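Long-range contacts in Rd1NTF2_04 (PDB 6W3G), which is a computationally designed NTF2-like protein with a long sheet, probably made to test the design of diverse pocket shapes, with no known natural function: residues E20-G25 against V54-H59; K29-F34 against H48-A53; I83-H88 against Y100-V105. All coordinates share one frame; numbering follows the deposited sequence.

Contact 1. Residues E20-G25 against V54-H59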
ATOM      1  N   GLU A  20      -5.167   2.246  -6.888  1.00 28.20           N
ATOM      2  CA  GLU A  20      -6.607   2.482  -6.921  1.00 33.19           C
ATOM      3  C   GLU A  20      -7.261   2.064  -5.611  1.00 35.55           C
ATOM      4  O   GLU A  20      -8.160   2.752  -5.115  1.00 36.06           O
ATOM      5  CB  GLU A  20      -7.222   1.731  -8.100  1.00 38.91           C
ATOM      6  CG  GLU A  20      -8.703   1.999  -8.336  1.00 55.04           C
ATOM      7  CD  GLU A  20      -9.009   3.463  -8.601  1.00 58.97           C
ATOM      8  OE1 GLU A  20      -8.097   4.205  -9.033  1.00 57.99           O
ATOM      9  OE2 GLU A  20     -10.171   3.866  -8.376  1.00 58.83           O
ATOM     10  N   MET A  21      -6.829   0.934  -5.035  0.54 34.97           N
ATOM     11  CA  MET A  21      -7.371   0.499  -3.750  0.54 33.84           C
ATOM     12  C   MET A  21      -7.062   1.512  -2.659  0.54 33.27           C
ATOM     13  O   MET A  21      -7.882   1.747  -1.764  0.54 34.03           O
ATOM     14  CB  MET A  21      -6.805  -0.869  -3.364  0.54 35.22           C
ATOM     15  CG  MET A  21      -7.104  -1.297  -1.920  0.54 34.32           C
ATOM     16  SD  MET A  21      -6.223  -2.799  -1.432  0.54 36.38           S
ATOM     17  CE  MET A  21      -4.576  -2.139  -1.186  0.54 36.95           C
ATOM     18  N   MET A  22      -5.868   2.102  -2.701  1.00 34.46           N
ATOM     19  CA  MET A  22      -5.484   3.071  -1.687  1.00 36.90           C
ATOM     20  C   MET A  22      -6.345   4.328  -1.709  1.00 40.65           C
ATOM     21  O   MET A  22      -6.368   5.051  -0.707  1.00 39.89           O
ATOM     22  CB  MET A  22      -4.019   3.457  -1.879  1.00 37.59           C
ATOM     23  CG  MET A  22      -3.061   2.339  -1.583  1.00 34.17           C
ATOM     24  SD  MET A  22      -3.070   1.988   0.173  1.00 35.69           S
ATOM     25  CE  MET A  22      -2.143   3.393   0.784  1.00 39.50           C
ATOM     26  N   LYS A  23      -7.033   4.617  -2.820  1.00 41.97           N
ATOM     27  CA  LYS A  23      -7.902   5.792  -2.868  1.00 48.48           C
ATOM     28  C   LYS A  23      -9.094   5.635  -1.936  1.00 52.87           C
ATOM     29  O   LYS A  23      -9.461   6.576  -1.224  1.00 61.61           O
ATOM     30  CB  LYS A  23      -8.398   6.046  -4.297  1.00 47.09           C
ATOM     31  CG  LYS A  23      -7.353   6.633  -5.232  1.00 51.31           C
ATOM     32  N   THR A  24      -9.714   4.456  -1.932  1.00 48.79           N
ATOM     33  CA  THR A  24     -10.948   4.226  -1.199  1.00 56.25           C
ATOM     34  C   THR A  24     -10.818   3.216  -0.069  1.00 53.00           C
ATOM     35  O   THR A  24     -11.743   3.102   0.745  1.00 56.41           O
ATOM     36  CB  THR A  24     -12.045   3.735  -2.159  1.00 71.31           C
ATOM     37  OG1 THR A  24     -11.619   2.509  -2.772  1.00 71.74           O
ATOM     38  CG2 THR A  24     -12.327   4.783  -3.237  1.00 79.56           C
ATOM     39  N   GLY A  25      -9.716   2.483   0.012  1.00 47.72           N
ATOM     40  CA  GLY A  25      -9.640   1.405   0.978  1.00 47.06           C
ATOM     41  C   GLY A  25     -10.677   0.331   0.732  1.00 43.99           C
ATOM     42  O   GLY A  25     -11.239  -0.215   1.688  1.00 47.42           O
ATOM     43  N   VAL A  54      -6.798  -2.607   5.959  1.00 23.96           N
ATOM     44  CA  VAL A  54      -7.890  -1.814   5.391  1.00 25.68           C
ATOM     45  C   VAL A  54      -8.259  -0.665   6.315  1.00 25.90           C
ATOM     46  O   VAL A  54      -8.452   0.474   5.869  1.00 26.49           O
ATOM     47  CB  VAL A  54      -9.099  -2.729   5.112  1.00 31.21           C
ATOM     48  CG1 VAL A  54     -10.376  -1.927   5.001  1.00 36.67           C
ATOM     49  CG2 VAL A  54      -8.852  -3.515   3.850  1.00 31.85           C
ATOM     50  N   ASP A  55      -8.342  -0.934   7.621  1.00 28.42           N
ATOM     51  CA  ASP A  55      -8.680   0.111   8.580  1.00 32.70           C
ATOM     52  C   ASP A  55      -7.629   1.211   8.570  1.00 32.15           C
ATOM     53  O   ASP A  55      -7.952   2.398   8.704  1.00 33.69           O
ATOM     54  CB  ASP A  55      -8.807  -0.483   9.982  1.00 39.22           C
ATOM     55  CG  ASP A  55     -10.062  -1.316  10.156  1.00 48.62           C
ATOM     56  OD1 ASP A  55     -10.853  -1.424   9.193  1.00 51.13           O
ATOM     57  OD2 ASP A  55     -10.258  -1.864  11.261  1.00 54.87           O
ATOM     58  N   TRP A  56      -6.361   0.831   8.430  1.00 27.60           N
ATOM     59  CA  TRP A  56      -5.291   1.813   8.354  1.00 28.40           C
ATOM     60  C   TRP A  56      -5.499   2.727   7.157  1.00 28.88           C
ATOM     61  O   TRP A  56      -5.424   3.956   7.276  1.00 27.89           O
ATOM     62  CB  TRP A  56      -3.941   1.098   8.281  1.00 29.39           C
ATOM     63  CG  TRP A  56      -2.820   1.993   7.885  1.00 32.60           C
ATOM     64  CD1 TRP A  56      -2.313   3.032   8.603  1.00 40.35           C
ATOM     65  CD2 TRP A  56      -2.069   1.934   6.672  1.00 29.39           C
ATOM     66  NE1 TRP A  56      -1.291   3.629   7.907  1.00 36.26           N
ATOM     67  CE2 TRP A  56      -1.117   2.971   6.721  1.00 31.49           C
ATOM     68  CE3 TRP A  56      -2.103   1.099   5.548  1.00 28.64           C
ATOM     69  CZ2 TRP A  56      -0.212   3.200   5.687  1.00 31.82           C
ATOM     70  CZ3 TRP A  56      -1.203   1.329   4.523  1.00 34.67           C
ATOM     71  CH2 TRP A  56      -0.273   2.373   4.597  1.00 34.35           C
ATOM     72  N   ILE A  57      -5.816   2.144   5.998  1.00 26.64           N
ATOM     73  CA  ILE A  57      -6.029   2.948   4.798  1.00 22.99           C
ATOM     74  C   ILE A  57      -7.235   3.860   4.979  1.00 23.76           C
ATOM     75  O   ILE A  57      -7.197   5.045   4.625  1.00 26.65           O
ATOM     76  CB  ILE A  57      -6.201   2.030   3.570  1.00 24.11           C
ATOM     77  CG1 ILE A  57      -4.923   1.239   3.322  1.00 24.81           C
ATOM     78  CG2 ILE A  57      -6.584   2.837   2.335  1.00 27.40           C
ATOM     79  CD1 ILE A  57      -5.073   0.166   2.258  1.00 28.12           C
ATOM     80  N   ARG A  58      -8.323   3.331   5.539  1.00 25.29           N
ATOM     81  CA  ARG A  58      -9.539   4.123   5.688  1.00 27.40           C
ATOM     82  C   ARG A  58      -9.332   5.302   6.633  1.00 29.42           C
ATOM     83  O   ARG A  58      -9.879   6.386   6.407  1.00 27.91           O
ATOM     84  CB  ARG A  58     -10.684   3.230   6.170  1.00 33.40           C
ATOM     85  CG  ARG A  58     -11.004   2.094   5.215  1.00 53.42           C
ATOM     86  CD  ARG A  58     -12.504   1.874   5.058  1.00 79.61           C
ATOM     87  NE  ARG A  58     -12.805   1.068   3.874  1.00 99.19           N
ATOM     88  CZ  ARG A  58     -13.108  -0.231   3.885  1.00110.79           C
ATOM     89  NH1 ARG A  58     -13.359  -0.854   2.741  1.00111.59           N
ATOM     90  NH2 ARG A  58     -13.172  -0.908   5.025  1.00116.44           N
ATOM     91  N   HIS A  59      -8.536   5.122   7.689  1.00 33.10           N
ATOM     92  CA  HIS A  59      -8.223   6.245   8.565  1.00 39.39           C
ATOM     93  C   HIS A  59      -7.522   7.365   7.800  1.00 32.64           C
ATOM     94  O   HIS A  59      -7.828   8.546   7.996  1.00 34.45           O
ATOM     95  CB  HIS A  59      -7.356   5.788   9.738  1.00 55.17           C
ATOM     96  CG  HIS A  59      -6.572   6.897  10.374  1.00 75.51           C
ATOM     97  ND1 HIS A  59      -5.329   7.287   9.915  1.00 79.49           N
ATOM     98  CD2 HIS A  59      -6.855   7.707  11.421  1.00 81.58           C
ATOM     99  CE1 HIS A  59      -4.882   8.283  10.656  1.00 81.51           C
ATOM    100  NE2 HIS A  59      -5.787   8.557  11.577  1.00 81.06           N
TER
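I57 reaches from helix 54-59 toward residues 20-25, and each of its branches has its own partner. Its CB carries CG2 anti to the backbone N, and this methyl rests on the backbone of G25, CG2 lying 3.6 Å from G25 CA. The other branch, CG1, stands 3.7 Å from the sulfur SD of M22. At the tip, I57 CD1 comes closest to the same sulfur, 3.4 Å from M22 SD; in one of the two conformers of M21, its CE is 4.2 Å from I57 CD1. The M22 side chain crosses the isoleucine at about a right angle, so the tip meets sulfur rather than lying alongside the chain. M22, bent at chi2 and chi3, also brings CE to 4.4 Å from W56 CH2.

G25 leaves helical backbone angles, with a positive phi of 62°, and its CA is the nearest to the other segment, 5.4 Å from R58 CA. A side chain on it would run into R58 CG and I57 CG2, which is evidence that a glycine suits the close approach. R58 stretches past this turn to hydrogen-bond S27 through NH1.

The two helix segments make an angle of 67°, and their axes come within 9.0 Å at closest approach. Helix 27-33 meets M21 and V54, strand 34-35 adds F34 against M21 and I57, and strand 38-42 receives W56 through V40 and V42.

Contact 2. Residues K29-F34 against H48-A53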
ATOM      1  N   LYS A  29     -10.994  -5.212  -3.025  1.00 41.10           N
ATOM      2  CA  LYS A  29      -9.652  -5.129  -3.591  1.00 41.55           C
ATOM      3  C   LYS A  29      -8.611  -5.624  -2.600  1.00 39.14           C
ATOM      4  O   LYS A  29      -7.682  -6.355  -2.969  1.00 40.64           O
ATOM      5  CB  LYS A  29      -9.349  -3.688  -4.006  1.00 46.27           C
ATOM      6  N   ALA A  30      -8.753  -5.240  -1.329  1.00 39.24           N
ATOM      7  CA  ALA A  30      -7.782  -5.648  -0.318  1.00 38.47           C
ATOM      8  C   ALA A  30      -7.725  -7.165  -0.174  1.00 39.34           C
ATOM      9  O   ALA A  30      -6.645  -7.735   0.021  1.00 35.81           O
ATOM     10  CB  ALA A  30      -8.123  -4.987   1.019  1.00 37.19           C
ATOM     11  N   ASP A  31      -8.872  -7.843  -0.266  1.00 36.32           N
ATOM     12  CA  ASP A  31      -8.863  -9.300  -0.225  1.00 39.56           C
ATOM     13  C   ASP A  31      -8.038  -9.880  -1.363  1.00 39.97           C
ATOM     14  O   ASP A  31      -7.452 -10.958  -1.220  1.00 41.23           O
ATOM     15  CB  ASP A  31     -10.285  -9.859  -0.302  1.00 49.55           C
ATOM     16  CG  ASP A  31     -11.064  -9.660   0.983  1.00 55.96           C
ATOM     17  OD1 ASP A  31     -10.463  -9.234   1.989  1.00 55.60           O
ATOM     18  OD2 ASP A  31     -12.284  -9.928   0.981  1.00 59.76           O
ATOM     19  N   GLU A  32      -7.996  -9.203  -2.508  1.00 37.90           N
ATOM     20  CA  GLU A  32      -7.237  -9.740  -3.625  1.00 42.38           C
ATOM     21  C   GLU A  32      -5.759  -9.394  -3.518  1.00 35.70           C
ATOM     22  O   GLU A  32      -4.913 -10.215  -3.886  1.00 36.82           O
ATOM     23  CB  GLU A  32      -7.802  -9.223  -4.951  1.00 41.25           C
ATOM     24  N   LEU A  33      -5.432  -8.215  -2.986  1.00 29.53           N
ATOM     25  CA  LEU A  33      -4.076  -7.682  -3.073  1.00 27.34           C
ATOM     26  C   LEU A  33      -3.218  -8.017  -1.860  1.00 26.46           C
ATOM     27  O   LEU A  33      -1.992  -8.149  -1.992  1.00 24.99           O
ATOM     28  CB  LEU A  33      -4.121  -6.162  -3.232  1.00 27.63           C
ATOM     29  CG  LEU A  33      -4.796  -5.625  -4.498  1.00 32.31           C
ATOM     30  CD1 LEU A  33      -4.664  -4.117  -4.580  1.00 31.31           C
ATOM     31  CD2 LEU A  33      -4.223  -6.279  -5.738  1.00 40.42           C
ATOM     32  N   PHE A  34      -3.823  -8.116  -0.679  1.00 24.44           N
ATOM     33  CA  PHE A  34      -3.095  -8.345   0.558  1.00 22.46           C
ATOM     34  C   PHE A  34      -3.044  -9.842   0.875  1.00 21.78           C
ATOM     35  O   PHE A  34      -4.058 -10.543   0.800  1.00 25.75           O
ATOM     36  CB  PHE A  34      -3.762  -7.609   1.726  1.00 22.05           C
ATOM     37  CG  PHE A  34      -3.505  -6.129   1.757  1.00 23.62           C
ATOM     38  CD1 PHE A  34      -2.211  -5.641   1.833  1.00 25.71           C
ATOM     39  CD2 PHE A  34      -4.555  -5.220   1.744  1.00 26.60           C
ATOM     40  CE1 PHE A  34      -1.966  -4.287   1.870  1.00 29.65           C
ATOM     41  CE2 PHE A  34      -4.312  -3.864   1.782  1.00 30.42           C
ATOM     42  CZ  PHE A  34      -3.023  -3.397   1.843  1.00 30.43           C
ATOM     43  N   HIS A  48      -1.394  -6.027  11.307  1.00 22.40           N
ATOM     44  CA  HIS A  48      -1.291  -7.381  10.796  1.00 21.58           C
ATOM     45  C   HIS A  48      -2.645  -7.807  10.248  1.00 21.92           C
ATOM     46  O   HIS A  48      -3.664  -7.646  10.928  1.00 24.75           O
ATOM     47  CB  HIS A  48      -0.849  -8.359  11.897  1.00 22.58           C
ATOM     48  CG  HIS A  48      -0.442  -9.702  11.383  1.00 23.84           C
ATOM     49  ND1 HIS A  48      -1.342 -10.721  11.169  1.00 24.65           N
ATOM     50  CD2 HIS A  48       0.772 -10.200  11.054  1.00 25.63           C
ATOM     51  CE1 HIS A  48      -0.705 -11.781  10.707  1.00 25.80           C
ATOM     52  NE2 HIS A  48       0.583 -11.495  10.638  1.00 25.54           N
ATOM     53  N   GLY A  49      -2.645  -8.341   9.028  1.00 23.65           N
ATOM     54  CA  GLY A  49      -3.842  -8.892   8.430  1.00 21.40           C
ATOM     55  C   GLY A  49      -4.606  -7.898   7.575  1.00 20.16           C
ATOM     56  O   GLY A  49      -4.392  -6.683   7.619  1.00 24.40           O
ATOM     57  N   ARG A  50      -5.540  -8.442   6.786  1.00 26.33           N
ATOM     58  CA  ARG A  50      -6.257  -7.619   5.817  1.00 26.81           C
ATOM     59  C   ARG A  50      -7.119  -6.577   6.510  1.00 27.74           C
ATOM     60  O   ARG A  50      -7.132  -5.407   6.105  1.00 26.75           O
ATOM     61  CB  ARG A  50      -7.124  -8.499   4.914  1.00 29.73           C
ATOM     62  CG  ARG A  50      -6.320  -9.342   3.955  1.00 29.36           C
ATOM     63  CD  ARG A  50      -7.171 -10.387   3.239  1.00 30.20           C
ATOM     64  NE  ARG A  50      -6.364 -11.095   2.254  1.00 28.74           N
ATOM     65  CZ  ARG A  50      -6.672 -12.269   1.723  1.00 31.92           C
ATOM     66  NH1 ARG A  50      -7.791 -12.890   2.080  1.00 33.80           N
ATOM     67  NH2 ARG A  50      -5.847 -12.820   0.837  1.00 30.35           N
ATOM     68  N   GLU A  51      -7.836  -6.979   7.559  1.00 27.32           N
ATOM     69  CA  GLU A  51      -8.759  -6.064   8.218  1.00 31.72           C
ATOM     70  C   GLU A  51      -8.025  -4.861   8.795  1.00 27.48           C
ATOM     71  O   GLU A  51      -8.443  -3.717   8.605  1.00 28.32           O
ATOM     72  CB  GLU A  51      -9.533  -6.804   9.311  1.00 46.15           C
ATOM     73  CG  GLU A  51     -10.443  -5.903  10.123  1.00 64.26           C
ATOM     74  CD  GLU A  51     -11.335  -6.680  11.075  1.00 69.14           C
ATOM     75  OE1 GLU A  51     -11.649  -7.853  10.777  1.00 67.80           O
ATOM     76  OE2 GLU A  51     -11.713  -6.117  12.123  1.00 67.79           O
ATOM     77  N   GLN A  52      -6.912  -5.095   9.494  1.00 26.76           N
ATOM     78  CA  GLN A  52      -6.157  -3.981  10.050  1.00 27.21           C
ATOM     79  C   GLN A  52      -5.532  -3.130   8.958  1.00 25.51           C
ATOM     80  O   GLN A  52      -5.440  -1.908   9.098  1.00 26.13           O
ATOM     81  CB  GLN A  52      -5.083  -4.488  11.009  1.00 28.36           C
ATOM     82  CG  GLN A  52      -5.668  -5.033  12.303  1.00 27.44           C
ATOM     83  CD  GLN A  52      -4.611  -5.416  13.335  1.00 27.05           C
ATOM     84  OE1 GLN A  52      -3.438  -5.061  13.202  1.00 24.81           O
ATOM     85  NE2 GLN A  52      -5.027  -6.115  14.378  1.00 28.94           N
ATOM     86  N   ALA A  53      -5.093  -3.756   7.859  1.00 24.59           N
ATOM     87  CA  ALA A  53      -4.522  -2.988   6.753  1.00 23.02           C
ATOM     88  C   ALA A  53      -5.573  -2.095   6.106  1.00 22.86           C
ATOM     89  O   ALA A  53      -5.298  -0.935   5.779  1.00 26.36           O
ATOM     90  CB  ALA A  53      -3.898  -3.939   5.728  1.00 25.50           C
TER
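R50 grips the carbonyl oxygen of F34 side-on, through two nitrogens of its guanidinium. NE donates to F34 O at 2.8 Å with an N-H...O angle of 151°, and NH2 donates to the same F34 O at 2.9 Å with an angle of 141°. The oxygen lies close to the guanidinium plane for both bonds, so the pair fixes the rotation of the group about its last bonds. NH2 approaches nearly in line with the C=O bond, whereas NE stands above the carbonyl plane. Over one face of the guanidinium lies D31 O, whose 3.2 Å approach to R50 NH2 has too poor an angle to count as a hydrogen bond.

The arginine chain is extended from CG to NE, with CD anti to CA (chi2 170°), and its aliphatic part is in contact as well: R50 CG packs 3.8 Å from F34 CB. D31 OD1 is near R50 CD, but it sits well out of the guanidinium plane, so its charge would probably act only as a general attraction. One turn further along the helix, A53 CB lies over one face of the F34 ring as a CH-pi contact, 4.1 Å from the ring centroid.

An alanine in place of R50 would probably leave F34 O without its two donors and open a gap beside F34 CB.

Behind these groups, G49 occupies the N-cap position of helix 50-63 and is tied by a backbone hydrogen bond to V38. I113 of strand 111-118 also meets F34, while P36 and Q112 touch R50, placing the contact where helices 27-33 and 50-63 meet the sheet.

Contact 3. Residues I83-H88 against Y100-V105; sequences IVFTVH and YVMVAV
F85 and Y100 face each other across an antiparallel strand pair whose backbones supply the regular part of the contact. Four hydrogen bonds join two hydrogen-bonded pairs: I83 N to M102 O and M102 N to I83 O, then F85 N to Y100 O and Y100 N to F85 O. The last is the straightest, 175° at the hydrogen, with Y100 N 2.8 Å from F85 O. Between them, V84 and V101 form a non-hydrogen-bonded pair.

Aromatic contacts dominate one face. F85 CG sits between its backbone N and carbonyl carbon (chi1 62°), and the ring extends over the neighbouring strand to receive Y100 CB on its face, 3.6 Å from the ring centroid. The two ring planes are only 9° apart but slid so far that they barely overlap, with centroids 5.4 Å apart. In one of its two conformers, M102 SD makes an oblique Met-aromatic contact, 4.1 Å from F85 CE2.

Aliphatic packing completes the contact. On the aromatic face I83 and M102 lie side by side, and V87 CG2 meets Y100 CD1 at 4.0 Å. On the other face V84 CG2 and V101 CG2 are 4.2 Å apart.

Helix 11-24 covers the F85 face, F18 meeting F85 and M102, and F14 meeting I83. The strands belong to the hairpin 80-91/94-106 within the strongly bent sheet of an NTF2-like fold, whose concave face is backed by helices.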
ATOM      1  N   ILE A  83       8.049  -2.769  -4.625  1.00 17.68           N
ATOM      2  CA  ILE A  83       7.500  -1.499  -5.091  1.00 21.15           C
ATOM      3  C   ILE A  83       7.853  -0.426  -4.080  1.00 20.93           C
ATOM      4  O   ILE A  83       7.582  -0.581  -2.887  1.00 21.08           O
ATOM      5  CB  ILE A  83       5.978  -1.574  -5.295  1.00 20.62           C
ATOM      6  CG1 ILE A  83       5.668  -2.579  -6.393  1.00 23.55           C
ATOM      7  CG2 ILE A  83       5.423  -0.175  -5.638  1.00 23.98           C
ATOM      8  CD1 ILE A  83       4.199  -2.827  -6.630  1.00 27.65           C
ATOM      9  N   VAL A  84       8.486   0.651  -4.551  1.00 17.44           N
ATOM     10  CA  VAL A  84       8.739   1.834  -3.753  1.00 21.64           C
ATOM     11  C   VAL A  84       7.755   2.884  -4.231  1.00 19.19           C
ATOM     12  O   VAL A  84       7.661   3.139  -5.441  1.00 21.29           O
ATOM     13  CB  VAL A  84      10.181   2.345  -3.904  1.00 22.12           C
ATOM     14  CG1 VAL A  84      10.354   3.611  -3.099  1.00 25.55           C
ATOM     15  CG2 VAL A  84      11.162   1.304  -3.455  1.00 20.41           C
ATOM     16  N   PHE A  85       6.995   3.456  -3.303  1.00 18.86           N
ATOM     17  CA  PHE A  85       6.049   4.501  -3.659  1.00 19.35           C
ATOM     18  C   PHE A  85       6.112   5.617  -2.627  1.00 19.43           C
ATOM     19  O   PHE A  85       6.498   5.411  -1.473  1.00 20.14           O
ATOM     20  CB  PHE A  85       4.629   3.950  -3.829  1.00 23.32           C
ATOM     21  CG  PHE A  85       4.022   3.341  -2.596  1.00 20.04           C
ATOM     22  CD1 PHE A  85       3.195   4.095  -1.771  1.00 21.79           C
ATOM     23  CD2 PHE A  85       4.227   2.004  -2.285  1.00 22.22           C
ATOM     24  CE1 PHE A  85       2.610   3.551  -0.658  1.00 27.69           C
ATOM     25  CE2 PHE A  85       3.639   1.452  -1.160  1.00 22.90           C
ATOM     26  CZ  PHE A  85       2.823   2.218  -0.352  1.00 29.72           C
ATOM     27  N   THR A  86       5.799   6.816  -3.075  1.00 21.18           N
ATOM     28  CA  THR A  86       5.693   7.955  -2.177  1.00 19.87           C
ATOM     29  C   THR A  86       4.233   8.356  -2.065  1.00 23.45           C
ATOM     30  O   THR A  86       3.444   8.194  -3.002  1.00 22.91           O
ATOM     31  CB  THR A  86       6.566   9.108  -2.646  1.00 26.91           C
ATOM     32  OG1 THR A  86       6.391   9.306  -4.042  1.00 35.07           O
ATOM     33  CG2 THR A  86       8.007   8.798  -2.384  1.00 25.07           C
ATOM     34  N   VAL A  87       3.870   8.866  -0.899  1.00 25.16           N
ATOM     35  CA  VAL A  87       2.500   9.284  -0.633  1.00 23.76           C
ATOM     36  C   VAL A  87       2.555  10.718  -0.125  1.00 22.88           C
ATOM     37  O   VAL A  87       3.304  11.011   0.808  1.00 25.40           O
ATOM     38  CB  VAL A  87       1.812   8.362   0.388  1.00 24.05           C
ATOM     39  CG1 VAL A  87       0.343   8.741   0.538  1.00 28.41           C
ATOM     40  CG2 VAL A  87       1.933   6.904  -0.046  1.00 23.60           C
ATOM     41  N   HIS A  88       1.802  11.598  -0.771  1.00 21.27           N
ATOM     42  CA  HIS A  88       1.672  12.998  -0.381  1.00 20.87           C
ATOM     43  C   HIS A  88       0.303  13.168   0.269  1.00 21.67           C
ATOM     44  O   HIS A  88      -0.725  13.033  -0.410  1.00 22.66           O
ATOM     45  CB  HIS A  88       1.807  13.916  -1.595  1.00 25.28           C
ATOM     46  CG  HIS A  88       3.052  13.694  -2.398  1.00 41.39           C
ATOM     47  ND1 HIS A  88       3.237  14.253  -3.644  1.00 47.26           N
ATOM     48  CD2 HIS A  88       4.176  12.983  -2.133  1.00 46.94           C
ATOM     49  CE1 HIS A  88       4.419  13.894  -4.114  1.00 50.04           C
ATOM     50  NE2 HIS A  88       5.010  13.125  -3.217  1.00 46.69           N
ATOM     51  N   TYR A 100       7.159   4.651   1.095  1.00 17.51           N
ATOM     52  CA  TYR A 100       6.897   3.292   1.521  1.00 16.68           C
ATOM     53  C   TYR A 100       7.618   2.315   0.606  1.00 17.40           C
ATOM     54  O   TYR A 100       7.810   2.570  -0.593  1.00 17.53           O
ATOM     55  CB  TYR A 100       5.413   2.954   1.500  1.00 17.57           C
ATOM     56  CG  TYR A 100       4.638   3.544   2.636  1.00 24.42           C
ATOM     57  CD1 TYR A 100       4.181   4.842   2.586  1.00 28.51           C
ATOM     58  CD2 TYR A 100       4.371   2.789   3.771  1.00 32.06           C
ATOM     59  CE1 TYR A 100       3.461   5.385   3.651  1.00 31.32           C
ATOM     60  CE2 TYR A 100       3.659   3.306   4.822  1.00 37.23           C
ATOM     61  CZ  TYR A 100       3.212   4.605   4.764  1.00 39.45           C
ATOM     62  OH  TYR A 100       2.503   5.120   5.828  1.00 53.23           O
ATOM     63  N   VAL A 101       7.965   1.161   1.179  1.00 17.09           N
ATOM     64  CA  VAL A 101       8.505   0.040   0.440  1.00 18.08           C
ATOM     65  C   VAL A 101       7.566  -1.131   0.655  1.00 18.73           C
ATOM     66  O   VAL A 101       7.169  -1.417   1.791  1.00 20.49           O
ATOM     67  CB  VAL A 101       9.935  -0.309   0.890  1.00 22.62           C
ATOM     68  CG1 VAL A 101      10.442  -1.494   0.099  1.00 28.07           C
ATOM     69  CG2 VAL A 101      10.863   0.890   0.682  1.00 23.55           C
ATOM     70  N   MET A 102       7.229  -1.819  -0.420  0.53 19.40           N
ATOM     71  CA  MET A 102       6.273  -2.914  -0.371  0.53 18.44           C
ATOM     72  C   MET A 102       6.863  -4.147  -1.022  0.53 18.09           C
ATOM     73  O   MET A 102       7.401  -4.072  -2.133  0.53 17.43           O
ATOM     74  CB  MET A 102       4.982  -2.518  -1.075  0.53 22.99           C
ATOM     75  CG  MET A 102       3.793  -3.314  -0.642  0.53 28.48           C
ATOM     76  SD  MET A 102       2.316  -2.457  -1.173  0.53 30.12           S
ATOM     77  CE  MET A 102       2.402  -2.768  -2.932  0.53 32.16           C
ATOM     78  N   VAL A 103       6.748  -5.282  -0.334  1.00 17.67           N
ATOM     79  CA  VAL A 103       7.195  -6.568  -0.848  1.00 17.64           C
ATOM     80  C   VAL A 103       5.955  -7.403  -1.090  1.00 18.86           C
ATOM     81  O   VAL A 103       5.125  -7.568  -0.182  1.00 20.11           O
ATOM     82  CB  VAL A 103       8.168  -7.263   0.109  1.00 23.02           C
ATOM     83  CG1 VAL A 103       8.498  -8.665  -0.419  1.00 24.49           C
ATOM     84  CG2 VAL A 103       9.417  -6.403   0.220  1.00 28.18           C
ATOM     85  N   ALA A 104       5.809  -7.863  -2.321  1.00 20.86           N
ATOM     86  CA  ALA A 104       4.760  -8.787  -2.713  1.00 19.95           C
ATOM     87  C   ALA A 104       5.404 -10.024  -3.317  1.00 19.76           C
ATOM     88  O   ALA A 104       6.512  -9.979  -3.877  1.00 21.16           O
ATOM     89  CB  ALA A 104       3.792  -8.129  -3.709  1.00 21.36           C
ATOM     90  N   VAL A 105       4.711 -11.148  -3.197  0.54 22.27           N
ATOM     91  CA  VAL A 105       5.196 -12.427  -3.691  0.54 26.47           C
ATOM     92  C   VAL A 105       4.208 -12.932  -4.735  0.54 26.38           C
ATOM     93  O   VAL A 105       2.994 -12.910  -4.507  0.54 29.99           O
ATOM     94  CB  VAL A 105       5.369 -13.443  -2.548  0.54 26.30           C
ATOM     95  CG1 VAL A 105       4.024 -13.857  -1.997  0.54 29.38           C
ATOM     96  CG2 VAL A 105       6.141 -14.655  -3.044  0.54 28.44           C
TER

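How the contacts relate
From the N terminus, helix 11-24 supplies the first segment of contact 1, whose loop closes only when the chain reaches helix 50-63. Contact 2 is nested inside that loop: it opens on helix 27-33 and closes at the start of helix 50-63, so both contacts use this helix. They touch directly through M21 and V54. Contact 3 follows in series, closing the hairpin of strands 80-91 and 94-106. It meets contact 1 where W56 CZ2 packs 3.3 Å from Y100 OH, but does not touch contact 2. Contacts 1 and 2 thus tie three helices together, whereas contact 3 joins two strands of the sheet.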